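PDB 2QCV: 5-dehydro-2-deoxygluconokinase, which probably phosphorylates 5-dehydro-2-deoxy-D-gluconate with ATP, a step in the breakdown of myo-inositol to acetyl-CoA, as a PfkB-family carbohydrate kinase. Local coordinates for residues 161-164 and 165-169; 193-196 and 197-201. All coordinates share one frame; numbering follows the deposited sequence. Where two conformers were deposited one is given.

Contact 1: residues 161-164 and 165-169; sequences AIRL and AKRND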
ATOM      1  N   ALA A 161      -6.203 -22.582 -12.593  1.00 23.36           N
ATOM      2  CA  ALA A 161      -7.300 -23.580 -12.463  1.00 27.59           C
ATOM      3  C   ALA A 161      -7.977 -23.922 -13.789  1.00 25.53           C
ATOM      4  O   ALA A 161      -8.180 -25.096 -14.092  1.00 23.07           O
ATOM      5  CB  ALA A 161      -8.335 -23.103 -11.421  1.00 26.00           C
ATOM      6  N   ILE A 162      -8.257 -22.905 -14.603  1.00 25.17           N
ATOM      7  CA  ILE A 162      -8.908 -23.080 -15.900  1.00 26.03           C
ATOM      8  C   ILE A 162      -8.016 -23.917 -16.822  1.00 24.22           C
ATOM      9  O   ILE A 162      -8.469 -24.880 -17.423  1.00 25.30           O
ATOM     10  CB  ILE A 162      -9.259 -21.708 -16.560  1.00 25.58           C
ATOM     11  CG1 ILE A 162     -10.375 -21.003 -15.769  1.00 29.35           C
ATOM     12  CG2 ILE A 162      -9.672 -21.916 -18.036  1.00 25.75           C
ATOM     13  CD1 ILE A 162     -10.481 -19.513 -16.055  1.00 27.48           C
ATOM     14  N   ARG A 163      -6.729 -23.579 -16.895  1.00 25.01           N
ATOM     15  CA  ARG A 163      -5.779 -24.360 -17.695  1.00 26.70           C
ATOM     16  C   ARG A 163      -5.720 -25.844 -17.300  1.00 26.85           C
ATOM     17  O   ARG A 163      -5.761 -26.730 -18.142  1.00 23.54           O
ATOM     18  CB  ARG A 163      -4.403 -23.752 -17.643  1.00 26.74           C
ATOM     19  CG  ARG A 163      -3.382 -24.497 -18.535  1.00 27.68           C
ATOM     20  CD  ARG A 163      -2.047 -23.811 -18.456  1.00 29.13           C
ATOM     21  NE  ARG A 163      -2.053 -22.460 -19.022  1.00 25.32           N
ATOM     22  CZ  ARG A 163      -2.017 -22.182 -20.322  1.00 27.66           C
ATOM     23  NH1 ARG A 163      -2.035 -23.152 -21.225  1.00 28.49           N
ATOM     24  NH2 ARG A 163      -2.039 -20.930 -20.718  1.00 28.00           N
ATOM     25  N   LEU A 164      -5.631 -26.093 -16.008  1.00 24.54           N
ATOM     26  CA  LEU A 164      -5.578 -27.428 -15.462  1.00 26.09           C
ATOM     27  C   LEU A 164      -6.872 -28.172 -15.728  1.00 25.19           C
ATOM     28  O   LEU A 164      -6.847 -29.345 -16.135  1.00 24.68           O
ATOM     29  CB  LEU A 164      -5.274 -27.342 -13.940  1.00 26.95           C
ATOM     30  CG  LEU A 164      -3.820 -27.268 -13.521  1.00 26.41           C
ATOM     31  CD1 LEU A 164      -3.011 -26.293 -14.359  1.00 30.05           C
ATOM     32  CD2 LEU A 164      -3.780 -26.903 -12.036  1.00 23.58           C
ATOM     33  N   ALA A 165      -8.019 -27.490 -15.572  1.00 25.27           N
ATOM     34  CA  ALA A 165      -9.316 -28.102 -15.906  1.00 23.81           C
ATOM     35  C   ALA A 165      -9.336 -28.540 -17.357  1.00 24.76           C
ATOM     36  O   ALA A 165      -9.621 -29.699 -17.700  1.00 26.14           O
ATOM     37  CB  ALA A 165     -10.493 -27.118 -15.605  1.00 24.01           C
ATOM     38  N   LYS A 166      -8.998 -27.625 -18.240  1.00 26.89           N
ATOM     39  CA  LYS A 166      -9.110 -27.910 -19.664  1.00 27.89           C
ATOM     40  C   LYS A 166      -8.266 -29.101 -20.105  1.00 26.21           C
ATOM     41  O   LYS A 166      -8.716 -29.932 -20.914  1.00 29.14           O
ATOM     42  CB  LYS A 166      -8.769 -26.668 -20.469  1.00 26.81           C
ATOM     43  CG  LYS A 166      -9.907 -25.645 -20.454  1.00 27.35           C
ATOM     44  CD  LYS A 166      -9.425 -24.312 -20.873  1.00 31.94           C
ATOM     45  CE  LYS A 166      -9.200 -24.182 -22.366  1.00 40.76           C
ATOM     46  NZ  LYS A 166     -10.477 -24.033 -23.071  1.00 36.80           N
ATOM     47  N   ARG A 167      -7.058 -29.196 -19.587  1.00 27.49           N
ATOM     48  CA  ARG A 167      -6.155 -30.269 -19.957  1.00 27.60           C
ATOM     49  C   ARG A 167      -6.467 -31.607 -19.296  1.00 27.74           C
ATOM     50  O   ARG A 167      -5.925 -32.599 -19.703  1.00 27.56           O
ATOM     51  CB  ARG A 167      -4.723 -29.887 -19.767  1.00 29.24           C
ATOM     52  CG  ARG A 167      -4.213 -29.855 -18.363  1.00 31.30           C
ATOM     53  CD  ARG A 167      -2.847 -29.190 -18.400  1.00 30.92           C
ATOM     54  NE  ARG A 167      -2.172 -29.242 -17.109  1.00 30.28           N
ATOM     55  CZ  ARG A 167      -1.237 -28.373 -16.733  1.00 32.02           C
ATOM     56  NH1 ARG A 167      -0.874 -27.368 -17.534  1.00 31.75           N
ATOM     57  NH2 ARG A 167      -0.699 -28.481 -15.547  1.00 36.40           N
ATOM     58  N   ASN A 168      -7.406 -31.622 -18.358  1.00 27.13           N
ATOM     59  CA  ASN A 168      -7.895 -32.839 -17.728  1.00 26.66           C
ATOM     60  C   ASN A 168      -9.353 -33.162 -18.077  1.00 27.91           C
ATOM     61  O   ASN A 168     -10.003 -33.963 -17.404  1.00 27.01           O
ATOM     62  CB  ASN A 168      -7.690 -32.695 -16.220  1.00 27.84           C
ATOM     63  CG  ASN A 168      -6.245 -32.873 -15.842  1.00 29.46           C
ATOM     64  OD1 ASN A 168      -5.767 -33.990 -15.777  1.00 29.57           O
ATOM     65  ND2 ASN A 168      -5.538 -31.764 -15.606  1.00 26.45           N
ATOM     66  N   ASP A 169      -9.866 -32.522 -19.125  1.00 27.14           N
ATOM     67  CA  ASP A 169     -11.199 -32.797 -19.617  1.00 28.43           C
ATOM     68  C   ASP A 169     -12.251 -32.522 -18.544  1.00 29.60           C
ATOM     69  O   ASP A 169     -13.221 -33.259 -18.387  1.00 28.11           O
ATOM     70  CB  ASP A 169     -11.258 -34.240 -20.153  1.00 31.32           C
ATOM     71  CG  ASP A 169     -12.461 -34.499 -20.988  1.00 44.06           C
ATOM     72  OD1 ASP A 169     -12.918 -33.538 -21.644  1.00 45.54           O
ATOM     73  OD2 ASP A 169     -12.949 -35.655 -20.979  1.00 48.28           O
TER
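Arg167 lies alongside Leu164 in the last turn of helix 154-167, which a Schellman motif closes with Asp169, at positive phi, as its C' residue. CB of Arg167 passes beside Arg163 O, which accepts the backbone N-H of Arg167. With chi1 at 75°, CG of Arg167 is tucked between the backbone N and the carbonyl carbon, 3.5 Å from Leu164 O, and from there the chain runs extended beside the leucine. CD still skirts Arg163 O, and NE passes the leucine methyl CD1. Leu164 CD1 sits over one face of the guanidinium, toward its rim, 3.4 Å from Arg167 NH2. The long arginine thus covers a leucine with its flat end while NH2 reaches Glu133 in a salt bridge. Arg167 NH1 comes 3.9 Å from Arg163 CD; the two guanidinium planes are 45° apart, and Arg163 spends its own charge on Glu198 of the second subunit. On the inner side Ala165, small enough to pack against strands 139-145 and 171-175, continues the helical bonding to Ala161 O. Asn168, short and amide-tipped, suits the helix end: its ND2, also bonded to Glu133, gives Leu164 O a nearly straight 2.8 Å bond (168°), with the oxygen in the plane of the Asn168 amide.

Contact 2: residues 193-196 and 197-201; sequences YSLV and AEQSD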
ATOM      1  N   TYR A 193     -12.946 -10.741 -18.025  1.00 27.19           N
ATOM      2  CA  TYR A 193     -14.162 -11.494 -18.383  1.00 26.81           C
ATOM      3  C   TYR A 193     -14.116 -12.011 -19.807  1.00 26.61           C
ATOM      4  O   TYR A 193     -14.501 -13.140 -20.036  1.00 27.78           O
ATOM      5  CB  TYR A 193     -15.424 -10.646 -18.196  1.00 27.90           C
ATOM      6  CG  TYR A 193     -15.984 -10.611 -16.781  1.00 26.11           C
ATOM      7  CD1 TYR A 193     -15.172 -10.820 -15.659  1.00 26.08           C
ATOM      8  CD2 TYR A 193     -17.318 -10.347 -16.564  1.00 28.10           C
ATOM      9  CE1 TYR A 193     -15.704 -10.789 -14.377  1.00 27.10           C
ATOM     10  CE2 TYR A 193     -17.865 -10.344 -15.280  1.00 29.24           C
ATOM     11  CZ  TYR A 193     -17.055 -10.574 -14.205  1.00 32.29           C
ATOM     12  OH  TYR A 193     -17.585 -10.581 -12.942  1.00 33.14           O
ATOM     13  N   SER A 194     -13.750 -11.181 -20.788  1.00 26.16           N
ATOM     14  CA  SER A 194     -13.653 -11.640 -22.196  1.00 26.59           C
ATOM     15  C   SER A 194     -12.648 -12.797 -22.348  1.00 28.64           C
ATOM     16  O   SER A 194     -12.942 -13.832 -22.934  1.00 27.33           O
ATOM     17  CB  SER A 194     -13.322 -10.471 -23.129  1.00 25.35           C
ATOM     18  OG  SER A 194     -12.098  -9.822 -22.770  1.00 26.87           O
ATOM     19  N   LEU A 195     -11.484 -12.629 -21.751  1.00 32.21           N
ATOM     20  CA  LEU A 195     -10.383 -13.617 -21.816  1.00 34.27           C
ATOM     21  C   LEU A 195     -10.838 -14.963 -21.248  1.00 31.78           C
ATOM     22  O   LEU A 195     -10.698 -16.005 -21.903  1.00 30.72           O
ATOM     23  CB  LEU A 195      -9.196 -13.078 -21.001  1.00 36.07           C
ATOM     24  CG  LEU A 195      -8.157 -14.023 -20.347  1.00 38.45           C
ATOM     25  CD1 LEU A 195      -7.492 -14.814 -21.424  1.00 55.13           C
ATOM     26  CD2 LEU A 195      -7.119 -13.252 -19.515  1.00 39.34           C
ATOM     27  N   VAL A 196     -11.447 -14.909 -20.063  1.00 28.47           N
ATOM     28  CA  VAL A 196     -11.899 -16.116 -19.385  1.00 26.04           C
ATOM     29  C   VAL A 196     -13.093 -16.753 -20.126  1.00 27.74           C
ATOM     30  O   VAL A 196     -13.094 -17.962 -20.370  1.00 28.49           O
ATOM     31  CB  VAL A 196     -12.178 -15.891 -17.921  1.00 27.02           C
ATOM     32  CG1 VAL A 196     -12.815 -17.150 -17.294  1.00 24.88           C
ATOM     33  CG2 VAL A 196     -10.810 -15.522 -17.207  1.00 27.98           C
ATOM     34  N   ALA A 197     -14.066 -15.941 -20.561  1.00 26.95           N
ATOM     35  CA  ALA A 197     -15.210 -16.517 -21.285  1.00 26.34           C
ATOM     36  C   ALA A 197     -14.726 -17.217 -22.552  1.00 28.13           C
ATOM     37  O   ALA A 197     -15.243 -18.278 -22.927  1.00 25.94           O
ATOM     38  CB  ALA A 197     -16.267 -15.427 -21.635  1.00 25.49           C
ATOM     39  N   GLU A 198     -13.691 -16.664 -23.200  1.00 28.45           N
ATOM     40  CA  GLU A 198     -13.210 -17.235 -24.449  1.00 26.19           C
ATOM     41  C   GLU A 198     -12.587 -18.625 -24.266  1.00 25.61           C
ATOM     42  O   GLU A 198     -12.561 -19.402 -25.211  1.00 29.83           O
ATOM     43  CB  GLU A 198     -12.204 -16.279 -25.095  1.00 27.20           C
ATOM     44  CG  GLU A 198     -12.906 -15.063 -25.754  1.00 30.03           C
ATOM     45  CD  GLU A 198     -11.938 -13.953 -26.135  1.00 31.18           C
ATOM     46  OE1 GLU A 198     -10.713 -14.182 -26.035  1.00 34.04           O
ATOM     47  OE2 GLU A 198     -12.414 -12.865 -26.533  1.00 32.63           O
ATOM     48  N   GLN A 199     -12.140 -18.901 -23.056  1.00 26.78           N
ATOM     49  CA  GLN A 199     -11.499 -20.156 -22.656  0.50 28.58           C
ATOM     50  C   GLN A 199     -12.489 -21.160 -22.101  1.00 28.22           C
ATOM     51  O   GLN A 199     -12.145 -22.329 -21.889  1.00 28.58           O
ATOM     52  CB  GLN A 199     -10.582 -19.918 -21.453  0.50 28.58           C
ATOM     53  CG  GLN A 199      -9.490 -18.985 -21.587  0.50 30.38           C
ATOM     54  CD  GLN A 199      -8.481 -19.228 -20.500  0.50 30.15           C
ATOM     55  OE1 GLN A 199      -7.868 -20.290 -20.448  0.50 45.42           O
ATOM     56  NE2 GLN A 199      -8.335 -18.281 -19.602  0.50 41.29           N
ATOM     57  N   SER A 200     -13.706 -20.709 -21.799  1.00 28.50           N
ATOM     58  CA  SER A 200     -14.672 -21.528 -21.034  1.00 27.50           C
ATOM     59  C   SER A 200     -15.568 -22.363 -21.934  1.00 27.16           C
ATOM     60  O   SER A 200     -15.751 -22.043 -23.098  1.00 28.27           O
ATOM     61  CB  SER A 200     -15.549 -20.609 -20.172  1.00 25.83           C
ATOM     62  OG  SER A 200     -14.752 -19.932 -19.228  1.00 26.96           O
ATOM     63  N   ASP A 201     -16.165 -23.408 -21.360  1.00 27.26           N
ATOM     64  CA  ASP A 201     -17.075 -24.303 -22.066  1.00 26.97           C
ATOM     65  C   ASP A 201     -18.536 -23.863 -21.941  1.00 26.32           C
ATOM     66  O   ASP A 201     -19.328 -23.958 -22.888  1.00 26.39           O
ATOM     67  CB  ASP A 201     -16.870 -25.707 -21.494  1.00 29.13           C
ATOM     68  CG  ASP A 201     -15.487 -26.189 -21.712  1.00 34.29           C
ATOM     69  OD1 ASP A 201     -15.069 -26.214 -22.878  1.00 31.36           O
ATOM     70  OD2 ASP A 201     -14.783 -26.513 -20.745  1.00 28.62           O
TER
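Glu198 lays its side chain along Ser194 O, one turn earlier in helix 186-199, with Glu198 CG 3.1 Å from that oxygen. The chain then extends, and OE2 hydrogen-bonds Tyr228 OH and forms a salt bridge with Arg163 NH1 of the second subunit. Cut back to alanine, Glu198 would take its carboxylate away, and Arg163 of the second subunit would probably lose its mate and Tyr228 OH its hydrogen-bond partner. Gln199, in the conformer given, runs alongside Leu195, the two pointing the same way, and its aliphatic part brings Gln199 CG 3.2 Å from Leu195 O, where the backbone bond from Gln199 N is only weak. Gln199 N also gives a 3.0 Å bond to Val196 O, a three-residue turn like that of a 3-10 helix. Ser200 joins it: chi1 of -63° sets OG beside its own backbone N, and Ser200 OG donates to the same Val196 O across 2.8 Å. The two donors reach the oxygen from opposite faces of the carbonyl plane, so a short serine completes a two-sided grip. Ala197 and Val196, compact and nonpolar, fill the buried sides, and Leu195 meets Leu195 of the second subunit. Within the strand 171-175, helix 186-199, strand 202-206 unit, Val196 packs on Leu159 of helix 154-167 and on Phe174 of strand 171-175, while Ala197 faces helices 207-213 and 222-229.

Overall arrangement
Contact 1 closes before contact 2 opens along the chain, and their centres lie about 13 Å apart. They occupy the C-terminal ends of helices 154-167 and 186-199, the connections of two successive beta-alpha-beta units that share strand 171-175 in the large sheet of the ribokinase-like fold. The helices touch directly: Ile162 CD1 packs 3.5 Å from Val196 CG1, and Lys166 NZ probably hydrogen-bonds Gln199 O at 2.7 Å, a lysine well suited to a carbonyl at a helix end. Residues of both contacts also reach the second subunit, so this helical layer joins sheet packing to subunit assembly.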